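Local atomic coordinates of putative extracellular solute-binding protein (Bordetella bronchiseptica, PDB entry 4P56), a protein that binds mandelate and probably delivers it, or related aromatic acids, to a TRAP transporter in the periplasm. Residues A[312-317]-A[326-331]; A[102-107]-A[123-128]; A[107-112]-A[301-306]. All blocks are in the same frame, centred on the assembly; numbering follows the deposited sequence.

Contact 1 of 3, residues A[312-317]-A[326-331]; sequences QAWLDA and PAALAS
The last two helices of this TRAP solute-binding protein, 310-320 and 325-340, form a helical hairpin in which W314 and L315 of the first arm meet P326, A328 and L329 of the second. No hydrogen bond passes between 312-317 and 326-331; the join is apolar and buries 201 Å² in all. The CG of W314 stands anti to the backbone N (chi1 -179°), which carries the indole out from its helix with the six-membered ring leading. At the far end of that ring W314 CH2 lies 4.1 Å from A328 CB, a methyl set at the ring edge near its plane. The neighbouring W314 CZ3 approaches L329 CB obliquely at 3.9 Å, and the two side chains run past each other in opposite directions. The five-membered part of the indole is held by a polar bond: W314 NE1 donates to the carbonyl oxygen of L101, so the one polar atom of this buried ring is satisfied and its rotation is pinned. The axes of segments 312-317 and 326-331 make an angle of 132° and come no nearer than 10.6 Å, a splayed hairpin whose gap is bridged by large side chains rather than by close backbones. Nearer the turn, where the two CA atoms of L315 and P326 are 7.2 Å apart, the leucine takes over. The L315 CD2 methyl lies against the start of the second helix, 3.8 Å from P326 N and 3.9 Å from P326 CD on the proline ring, and L315 CD2 is looser against L329 CD2 at 4.2 Å. Behind this layer A328 also touches T124 and Y128 of helix 114-129, while L329 rests on F104.

Contact 2 of 3, residues A[102-107]-A[123-128]; sequences TKFAVL and DTYEKY
This is a buried hydrophobic contact between a 3-10 segment that includes T102 and F104, in the loop that follows strand 87-91, and the C-terminal half of helix 114-129, to which that same loop leads. F104 and T102 face T124 and Y125, and no hydrogen bond joins the two segments. F104 is central. Its CG sits between the backbone N and the carbonyl carbon (chi1 72°), a crowded position that sends the ring toward the helix. There T124 CG2 lies against the CE2-CZ side of the ring, 3.5 Å from F104 CE2 and 3.6 Å from F104 CZ, a snug fit made obliquely to the ring. The threonine can offer this methyl because its hydroxyl is turned back to its own helix, where OG1 bonds to the carbonyl oxygen of A120. One face of the F104 ring carries the methyl of the next residue, A105 CB lying 3.7 Å above the plane and offset toward the rim. F332 of helix 325-340 meets F104 edge-to-face and also touches T124. Beside this pair, T102 CG2 approaches Y125 CE2 obliquely at 3.8 Å, while F104 CE1 stands off the edge of the tyrosine ring at a looser 4.5 Å from Y125 CD2. Both polar ends lead out of the apolar patch: T102 OG1 pairs with the carbonyl oxygen of F99, and Y125 OH bonds to E134 OE1, fixing the far end of the ring. The T102 side chain is about 11 Å from the bound (R)-mandelate, so the contact is not part of the pocket lining; a strand-loop-helix connection, folded back on its helix by an aromatic side chain, is what these residues make within the family 7 solute-binding fold.

Contact 3 of 3, residues A[107-112]-A[301-306]; sequences LPFSGD and EAVRER
Two torsions set up this contact: F109 holds CG anti to its carbonyl carbon (chi1 -44°), and R304 first runs out straight, then bends at chi3 (-54°), turning one face of its guanidinium toward the F109 ring. F109 CD2 lies 3.7 Å above that guanidinium face, offset toward the rim, with R304 NH2 the nearest atom to F109 CD2 at 3.9 Å. The two planes are 55° apart, so this is an oblique crossing and not a flat stack. Further round the ring, F109 CZ reaches V303 CG1 at 3.8 Å, also obliquely. The phenylalanine thus wedges against two successive residues of the helix, while on its own side P108 CB lies over the centre of one ring face. Polar atoms hold the arginine at its edge. R304 NE donates to E301 OE2 at 3.0 Å, a salt bridge within one turn of the helix, on the syn side but tilted from the carboxylate plane, and close to the guanidinium plane; NH1 adds a weak bond to the same oxygen. In that plane, too, a water accepts from R304 NH2 at 2.9 Å and donates to F109 O at 3.2 Å, a bridge that links the side chain to the loop backbone. The carboxylate would be expected to balance the arginine's charge. S110 OG holds the loop to L107 O and R117 of helix 114-129. The loop is further fastened by backbone bonds between F109 and G232 and between G111 and G231, while P108 packs on V179 of helix 174-182 and F109 touches F229 and, on helix 297-307 itself, I300.

Overall arrangement
Contacts 1 and 2 form one continuous buried region: their centres are 9 Å apart, and T124 and Y128 of helix 114-129 pack directly against helix 325-340, as W314 does against the backbone of F104. Both depend on apolar side chains, with the polar ends bonded outside the two segments. Contact 3 is only partly buried, shares L107 with contact 2 and lies 17 Å from it between centres. It fastens the later part of the same loop to helix 297-307, adding to its apolar wedge a guanidinium, held by a salt bridge within its own helix, and a bridging water. Helix 310-320 follows helix 297-307 in the chain, but contacts 1 and 3 do not touch.

Contact 1 of 3, residues A[312-317]-A[326-331]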
loop_
_atom_site.group_PDB
_atom_site.type_symbol
_atom_site.label_atom_id
_atom_site.label_comp_id
_atom_site.label_asym_id
_atom_site.label_seq_id
_atom_site.Cartn_x
_atom_site.Cartn_y
_atom_site.Cartn_z
ATOM N N GLN A 312 1.404 -2.311 20.394
ATOM C CA GLN A 312 1.147 -1.389 21.504
ATOM C C GLN A 312 1.353 0.070 21.073
ATOM O O GLN A 312 0.581 0.943 21.470
ATOM C CB GLN A 312 1.988 -1.746 22.755
ATOM C CG GLN A 312 1.686 -0.887 23.994
ATOM C CD GLN A 312 0.258 -1.067 24.455
ATOM O OE1 GLN A 312 -0.203 -2.190 24.619
ATOM N NE2 GLN A 312 -0.460 0.031 24.624
ATOM N N ALA A 313 2.365 0.336 20.248
ATOM C CA ALA A 313 2.522 1.653 19.667
ATOM C C ALA A 313 1.235 2.077 18.967
ATOM O O ALA A 313 0.785 3.208 19.116
ATOM C CB ALA A 313 3.696 1.684 18.668
ATOM N N TRP A 314 0.648 1.184 18.175
ATOM C CA TRP A 314 -0.573 1.520 17.480
ATOM C C TRP A 314 -1.741 1.706 18.466
ATOM O O TRP A 314 -2.505 2.660 18.354
ATOM C CB TRP A 314 -0.923 0.457 16.422
ATOM C CG TRP A 314 -2.125 0.807 15.719
ATOM C CD1 TRP A 314 -2.228 1.625 14.607
ATOM C CD2 TRP A 314 -3.460 0.405 16.043
ATOM N NE1 TRP A 314 -3.540 1.770 14.280
ATOM C CE2 TRP A 314 -4.314 1.023 15.128
ATOM C CE3 TRP A 314 -4.013 -0.426 17.018
ATOM C CZ2 TRP A 314 -5.694 0.842 15.154
ATOM C CZ3 TRP A 314 -5.373 -0.602 17.047
ATOM C CH2 TRP A 314 -6.202 0.031 16.119
ATOM N N LEU A 315 -1.886 0.795 19.423
ATOM C CA LEU A 315 -2.904 0.985 20.456
ATOM C C LEU A 315 -2.776 2.358 21.121
ATOM O O LEU A 315 -3.780 3.059 21.342
ATOM C CB LEU A 315 -2.816 -0.142 21.490
ATOM C CG LEU A 315 -3.319 -1.485 20.946
ATOM C CD1 LEU A 315 -2.945 -2.606 21.925
ATOM C CD2 LEU A 315 -4.835 -1.498 20.713
ATOM N N ASP A 316 -1.548 2.763 21.433
ATOM C CA ASP A 316 -1.359 4.046 22.131
ATOM C C ASP A 316 -1.824 5.212 21.253
ATOM O O ASP A 316 -2.401 6.182 21.756
ATOM C CB ASP A 316 0.107 4.272 22.506
ATOM C CG ASP A 316 0.593 3.351 23.628
ATOM O OD1 ASP A 316 -0.227 2.750 24.368
ATOM O OD2 ASP A 316 1.836 3.235 23.757
ATOM N N ALA A 317 -1.570 5.110 19.949
ATOM C CA ALA A 317 -1.969 6.147 18.972
ATOM C C ALA A 317 -3.482 6.152 18.813
ATOM O O ALA A 317 -4.113 7.218 18.697
ATOM C CB ALA A 317 -1.270 5.911 17.607
ATOM N N PRO A 326 -8.668 -1.568 20.690
ATOM C CA PRO A 326 -8.827 -3.018 20.817
ATOM C C PRO A 326 -9.947 -3.550 19.950
ATOM O O PRO A 326 -9.766 -4.621 19.390
ATOM C CB PRO A 326 -9.095 -3.212 22.326
ATOM C CG PRO A 326 -8.257 -2.129 22.947
ATOM C CD PRO A 326 -8.421 -0.934 22.000
ATOM N N ALA A 327 -11.032 -2.792 19.775
ATOM C CA ALA A 327 -12.143 -3.211 18.911
ATOM C C ALA A 327 -11.760 -3.231 17.451
ATOM O O ALA A 327 -12.038 -4.210 16.745
ATOM C CB ALA A 327 -13.314 -2.323 19.088
ATOM N N ALA A 328 -11.128 -2.152 16.995
ATOM C CA ALA A 328 -10.699 -2.064 15.615
ATOM C C ALA A 328 -9.699 -3.189 15.281
ATOM O O ALA A 328 -9.800 -3.862 14.248
ATOM C CB ALA A 328 -10.121 -0.674 15.331
ATOM N N LEU A 329 -8.757 -3.422 16.184
ATOM C CA LEU A 329 -7.724 -4.412 15.955
ATOM C C LEU A 329 -8.326 -5.824 15.908
ATOM O O LEU A 329 -8.037 -6.621 15.002
ATOM C CB LEU A 329 -6.682 -4.280 17.062
ATOM C CG LEU A 329 -5.438 -5.138 16.936
ATOM C CD1 LEU A 329 -4.700 -4.861 15.639
ATOM C CD2 LEU A 329 -4.545 -4.851 18.130
ATOM N N ALA A 330 -9.202 -6.114 16.865
ATOM C CA ALA A 330 -9.873 -7.397 16.940
ATOM C C ALA A 330 -10.765 -7.617 15.716
ATOM O O ALA A 330 -10.853 -8.710 15.179
ATOM C CB ALA A 330 -10.689 -7.471 18.227
ATOM N N SER A 331 -11.422 -6.558 15.274
ATOM C CA SER A 331 -12.300 -6.653 14.134
ATOM C C SER A 331 -11.508 -6.957 12.859
ATOM O O SER A 331 -11.872 -7.833 12.063
ATOM C CB SER A 331 -13.033 -5.326 13.978
ATOM O OG SER A 331 -13.976 -5.390 12.924
#

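Contact 2 of 3, residues A[102-107]-A[123-128]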
loop_
_atom_site.group_PDB
_atom_site.type_symbol
_atom_site.label_atom_id
_atom_site.label_comp_id
_atom_site.label_asym_id
_atom_site.label_seq_id
_atom_site.Cartn_x
_atom_site.Cartn_y
_atom_site.Cartn_z
ATOM N N THR A 102 -3.376 3.829 10.339
ATOM C CA THR A 102 -3.451 2.774 9.317
ATOM C C THR A 102 -2.562 1.565 9.615
ATOM O O THR A 102 -2.682 0.539 8.961
ATOM C CB THR A 102 -3.089 3.301 7.914
ATOM O OG1 THR A 102 -1.707 3.680 7.889
ATOM C CG2 THR A 102 -3.983 4.478 7.544
ATOM N N LYS A 103 -1.673 1.691 10.585
ATOM C CA LYS A 103 -0.640 0.693 10.793
ATOM C C LYS A 103 -1.160 -0.673 11.303
ATOM O O LYS A 103 -0.463 -1.663 11.183
ATOM C CB LYS A 103 0.454 1.249 11.693
ATOM C CG LYS A 103 1.378 2.245 10.948
ATOM C CD LYS A 103 2.547 2.729 11.809
ATOM C CE LYS A 103 3.463 3.670 11.000
ATOM N NZ LYS A 103 4.710 4.041 11.757
ATOM N N PHE A 104 -2.371 -0.726 11.858
ATOM C CA PHE A 104 -2.955 -2.011 12.293
ATOM C C PHE A 104 -3.043 -2.985 11.122
ATOM O O PHE A 104 -3.004 -4.202 11.319
ATOM C CB PHE A 104 -4.361 -1.804 12.860
ATOM C CG PHE A 104 -5.380 -1.474 11.814
ATOM C CD1 PHE A 104 -5.578 -0.163 11.417
ATOM C CD2 PHE A 104 -6.114 -2.466 11.197
ATOM C CE1 PHE A 104 -6.482 0.164 10.456
ATOM C CE2 PHE A 104 -7.057 -2.144 10.202
ATOM C CZ PHE A 104 -7.228 -0.830 9.813
ATOM N N ALA A 105 -3.172 -2.465 9.897
ATOM C CA ALA A 105 -3.507 -3.299 8.738
ATOM C C ALA A 105 -2.292 -3.883 8.029
ATOM O O ALA A 105 -2.447 -4.684 7.101
ATOM C CB ALA A 105 -4.322 -2.503 7.725
ATOM N N VAL A 106 -1.104 -3.498 8.474
ATOM C CA VAL A 106 0.117 -3.772 7.719
ATOM C C VAL A 106 1.242 -4.353 8.586
ATOM O O VAL A 106 2.407 -4.384 8.175
ATOM C CB VAL A 106 0.626 -2.511 6.971
ATOM C CG1 VAL A 106 -0.380 -2.082 5.965
ATOM C CG2 VAL A 106 0.945 -1.354 7.945
ATOM N N LEU A 107 0.883 -4.872 9.757
ATOM C CA LEU A 107 1.867 -5.430 10.666
ATOM C C LEU A 107 2.513 -6.677 10.050
ATOM O O LEU A 107 1.957 -7.296 9.155
ATOM C CB LEU A 107 1.216 -5.758 12.003
ATOM C CG LEU A 107 0.801 -4.514 12.821
ATOM C CD1 LEU A 107 -0.248 -4.881 13.854
ATOM C CD2 LEU A 107 2.001 -3.899 13.512
ATOM N N ASP A 123 -12.806 -1.923 5.784
ATOM C CA ASP A 123 -13.982 -2.143 6.615
ATOM C C ASP A 123 -13.664 -1.649 8.030
ATOM O O ASP A 123 -14.503 -1.034 8.692
ATOM C CB ASP A 123 -14.398 -3.620 6.630
ATOM C CG ASP A 123 -15.161 -4.050 5.362
ATOM O OD1 ASP A 123 -15.592 -3.179 4.584
ATOM O OD2 ASP A 123 -15.350 -5.275 5.142
ATOM N N THR A 124 -12.440 -1.882 8.483
ATOM C CA THR A 124 -12.061 -1.517 9.858
ATOM C C THR A 124 -11.970 0.014 9.955
ATOM O O THR A 124 -12.491 0.620 10.908
ATOM C CB THR A 124 -10.723 -2.161 10.226
ATOM O OG1 THR A 124 -10.850 -3.606 10.196
ATOM C CG2 THR A 124 -10.259 -1.722 11.601
ATOM N N TYR A 125 -11.296 0.620 8.972
ATOM C CA TYR A 125 -11.085 2.074 8.928
ATOM C C TYR A 125 -12.426 2.811 8.879
ATOM O O TYR A 125 -12.661 3.752 9.619
ATOM C CB TYR A 125 -10.198 2.481 7.718
ATOM C CG TYR A 125 -9.454 3.801 7.954
ATOM C CD1 TYR A 125 -10.043 5.006 7.667
ATOM C CD2 TYR A 125 -8.198 3.817 8.547
ATOM C CE1 TYR A 125 -9.383 6.220 7.915
ATOM C CE2 TYR A 125 -7.540 5.014 8.810
ATOM C CZ TYR A 125 -8.139 6.214 8.486
ATOM O OH TYR A 125 -7.485 7.412 8.758
ATOM N N GLU A 126 -13.302 2.357 8.000
ATOM C CA GLU A 126 -14.627 2.937 7.875
ATOM C C GLU A 126 -15.424 2.829 9.187
ATOM O O GLU A 126 -16.038 3.790 9.618
ATOM C CB GLU A 126 -15.367 2.199 6.763
ATOM C CG GLU A 126 -16.831 2.533 6.716
ATOM C CD GLU A 126 -17.541 1.804 5.614
ATOM O OE1 GLU A 126 -17.657 0.550 5.686
ATOM O OE2 GLU A 126 -17.961 2.504 4.676
ATOM N N LYS A 127 -15.429 1.652 9.802
ATOM C CA LYS A 127 -16.239 1.451 11.012
ATOM C C LYS A 127 -15.693 2.178 12.244
ATOM O O LYS A 127 -16.458 2.666 13.052
ATOM C CB LYS A 127 -16.358 -0.053 11.318
ATOM C CG LYS A 127 -17.121 -0.352 12.632
ATOM C CD LYS A 127 -17.512 -1.800 12.648
ATOM C CE LYS A 127 -18.471 -2.156 13.769
ATOM N NZ LYS A 127 -18.741 -3.620 13.699
ATOM N N TYR A 128 -14.379 2.244 12.404
ATOM C CA TYR A 128 -13.818 2.681 13.689
ATOM C C TYR A 128 -12.968 3.955 13.631
ATOM O O TYR A 128 -12.772 4.610 14.652
ATOM C CB TYR A 128 -12.949 1.572 14.316
ATOM C CG TYR A 128 -13.683 0.302 14.686
ATOM C CD1 TYR A 128 -14.358 0.197 15.893
ATOM C CD2 TYR A 128 -13.683 -0.796 13.842
ATOM C CE1 TYR A 128 -15.020 -0.948 16.231
ATOM C CE2 TYR A 128 -14.356 -1.957 14.179
ATOM C CZ TYR A 128 -15.025 -2.022 15.371
ATOM O OH TYR A 128 -15.679 -3.186 15.705
#

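Contact 3 of 3, residues A[107-112]-A[301-306]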
loop_
_atom_site.group_PDB
_atom_site.type_symbol
_atom_site.label_atom_id
_atom_site.label_comp_id
_atom_site.label_asym_id
_atom_site.label_seq_id
_atom_site.Cartn_x
_atom_site.Cartn_y
_atom_site.Cartn_z
ATOM N N LEU A 107 0.883 -4.872 9.757
ATOM C CA LEU A 107 1.867 -5.430 10.666
ATOM C C LEU A 107 2.513 -6.677 10.050
ATOM O O LEU A 107 1.957 -7.296 9.155
ATOM C CB LEU A 107 1.216 -5.758 12.003
ATOM C CG LEU A 107 0.801 -4.514 12.821
ATOM C CD1 LEU A 107 -0.248 -4.881 13.854
ATOM C CD2 LEU A 107 2.001 -3.899 13.512
ATOM N N PRO A 108 3.697 -7.048 10.533
ATOM C CA PRO A 108 4.299 -8.281 9.998
ATOM C C PRO A 108 3.407 -9.515 10.194
ATOM O O PRO A 108 2.754 -9.639 11.233
ATOM C CB PRO A 108 5.583 -8.422 10.815
ATOM C CG PRO A 108 5.935 -7.007 11.201
ATOM C CD PRO A 108 4.597 -6.334 11.452
ATOM N N PHE A 109 3.378 -10.382 9.188
ATOM C CA PHE A 109 2.821 -11.750 9.282
ATOM C C PHE A 109 1.318 -11.819 9.480
ATOM O O PHE A 109 0.829 -12.675 10.209
ATOM C CB PHE A 109 3.468 -12.520 10.438
ATOM C CG PHE A 109 4.948 -12.364 10.518
ATOM C CD1 PHE A 109 5.718 -12.325 9.384
ATOM C CD2 PHE A 109 5.559 -12.209 11.751
ATOM C CE1 PHE A 109 7.101 -12.167 9.479
ATOM C CE2 PHE A 109 6.904 -12.051 11.849
ATOM C CZ PHE A 109 7.685 -12.022 10.718
ATOM N N SER A 110 0.592 -10.922 8.845
ATOM C CA SER A 110 -0.796 -10.719 9.191
ATOM C C SER A 110 -1.793 -10.895 8.062
ATOM O O SER A 110 -2.977 -10.690 8.275
ATOM C CB SER A 110 -0.955 -9.293 9.674
ATOM O OG SER A 110 -0.549 -8.390 8.665
ATOM N N GLY A 111 -1.347 -11.203 6.858
ATOM C CA GLY A 111 -2.296 -11.226 5.752
ATOM C C GLY A 111 -1.728 -11.804 4.481
ATOM O O GLY A 111 -0.689 -11.337 4.005
ATOM N N ASP A 112 -2.450 -12.778 3.923
ATOM C CA ASP A 112 -1.970 -13.588 2.798
ATOM C C ASP A 112 -2.036 -12.886 1.451
ATOM O O ASP A 112 -1.207 -13.143 0.564
ATOM C CB ASP A 112 -2.819 -14.859 2.663
ATOM C CG ASP A 112 -2.684 -15.800 3.852
ATOM O OD1 ASP A 112 -1.737 -15.635 4.670
ATOM O OD2 ASP A 112 -3.540 -16.709 3.937
ATOM N N GLU A 301 10.697 -15.768 13.995
ATOM C CA GLU A 301 10.579 -15.464 15.420
ATOM C C GLU A 301 11.462 -14.293 15.828
ATOM O O GLU A 301 11.058 -13.461 16.651
ATOM C CB GLU A 301 10.869 -16.707 16.271
ATOM C CG GLU A 301 9.689 -17.663 16.297
ATOM C CD GLU A 301 8.403 -16.951 16.722
ATOM O OE1 GLU A 301 8.417 -16.300 17.797
ATOM O OE2 GLU A 301 7.398 -17.025 15.969
ATOM N N ALA A 302 12.650 -14.204 15.233
ATOM C CA ALA A 302 13.537 -13.085 15.502
ATOM C C ALA A 302 12.903 -11.780 15.036
ATOM O O ALA A 302 13.006 -10.756 15.719
ATOM C CB ALA A 302 14.877 -13.298 14.832
ATOM N N VAL A 303 12.222 -11.809 13.896
ATOM C CA VAL A 303 11.513 -10.604 13.433
ATOM C C VAL A 303 10.307 -10.270 14.315
ATOM O O VAL A 303 10.047 -9.104 14.617
ATOM C CB VAL A 303 11.104 -10.697 11.952
ATOM C CG1 VAL A 303 10.304 -9.452 11.546
ATOM C CG2 VAL A 303 12.349 -10.824 11.069
ATOM N N ARG A 304 9.595 -11.292 14.763
ATOM C CA ARG A 304 8.502 -11.085 15.689
ATOM C C ARG A 304 9.051 -10.399 16.944
ATOM O O ARG A 304 8.465 -9.437 17.462
ATOM C CB ARG A 304 7.821 -12.421 16.037
ATOM C CG ARG A 304 6.385 -12.246 16.542
ATOM C CD ARG A 304 5.713 -13.569 16.882
ATOM N NE ARG A 304 5.733 -14.565 15.802
ATOM C CZ ARG A 304 4.818 -14.690 14.839
ATOM N NH1 ARG A 304 4.939 -15.662 13.942
ATOM N NH2 ARG A 304 3.788 -13.858 14.750
ATOM N N GLU A 305 10.204 -10.868 17.408
ATOM C CA GLU A 305 10.726 -10.381 18.659
ATOM C C GLU A 305 11.121 -8.903 18.500
ATOM O O GLU A 305 10.912 -8.102 19.419
ATOM C CB GLU A 305 11.893 -11.243 19.124
ATOM C CG GLU A 305 12.175 -11.151 20.601
ATOM C CD GLU A 305 12.887 -9.869 20.964
ATOM O OE1 GLU A 305 13.592 -9.300 20.098
ATOM O OE2 GLU A 305 12.735 -9.419 22.120
ATOM N N ARG A 306 11.660 -8.536 17.337
ATOM C CA ARG A 306 12.122 -7.161 17.129
ATOM C C ARG A 306 10.968 -6.202 16.958
ATOM O O ARG A 306 11.109 -4.995 17.215
ATOM C CB ARG A 306 13.001 -7.056 15.892
ATOM C CG ARG A 306 14.305 -7.866 15.971
ATOM C CD ARG A 306 15.350 -7.209 16.815
ATOM N NE ARG A 306 16.636 -7.891 16.660
ATOM C CZ ARG A 306 17.669 -7.436 15.948
ATOM N NH1 ARG A 306 17.610 -6.265 15.327
ATOM N NH2 ARG A 306 18.789 -8.161 15.870
HETATM O O HOH W 1 1.489 -14.086 13.011
#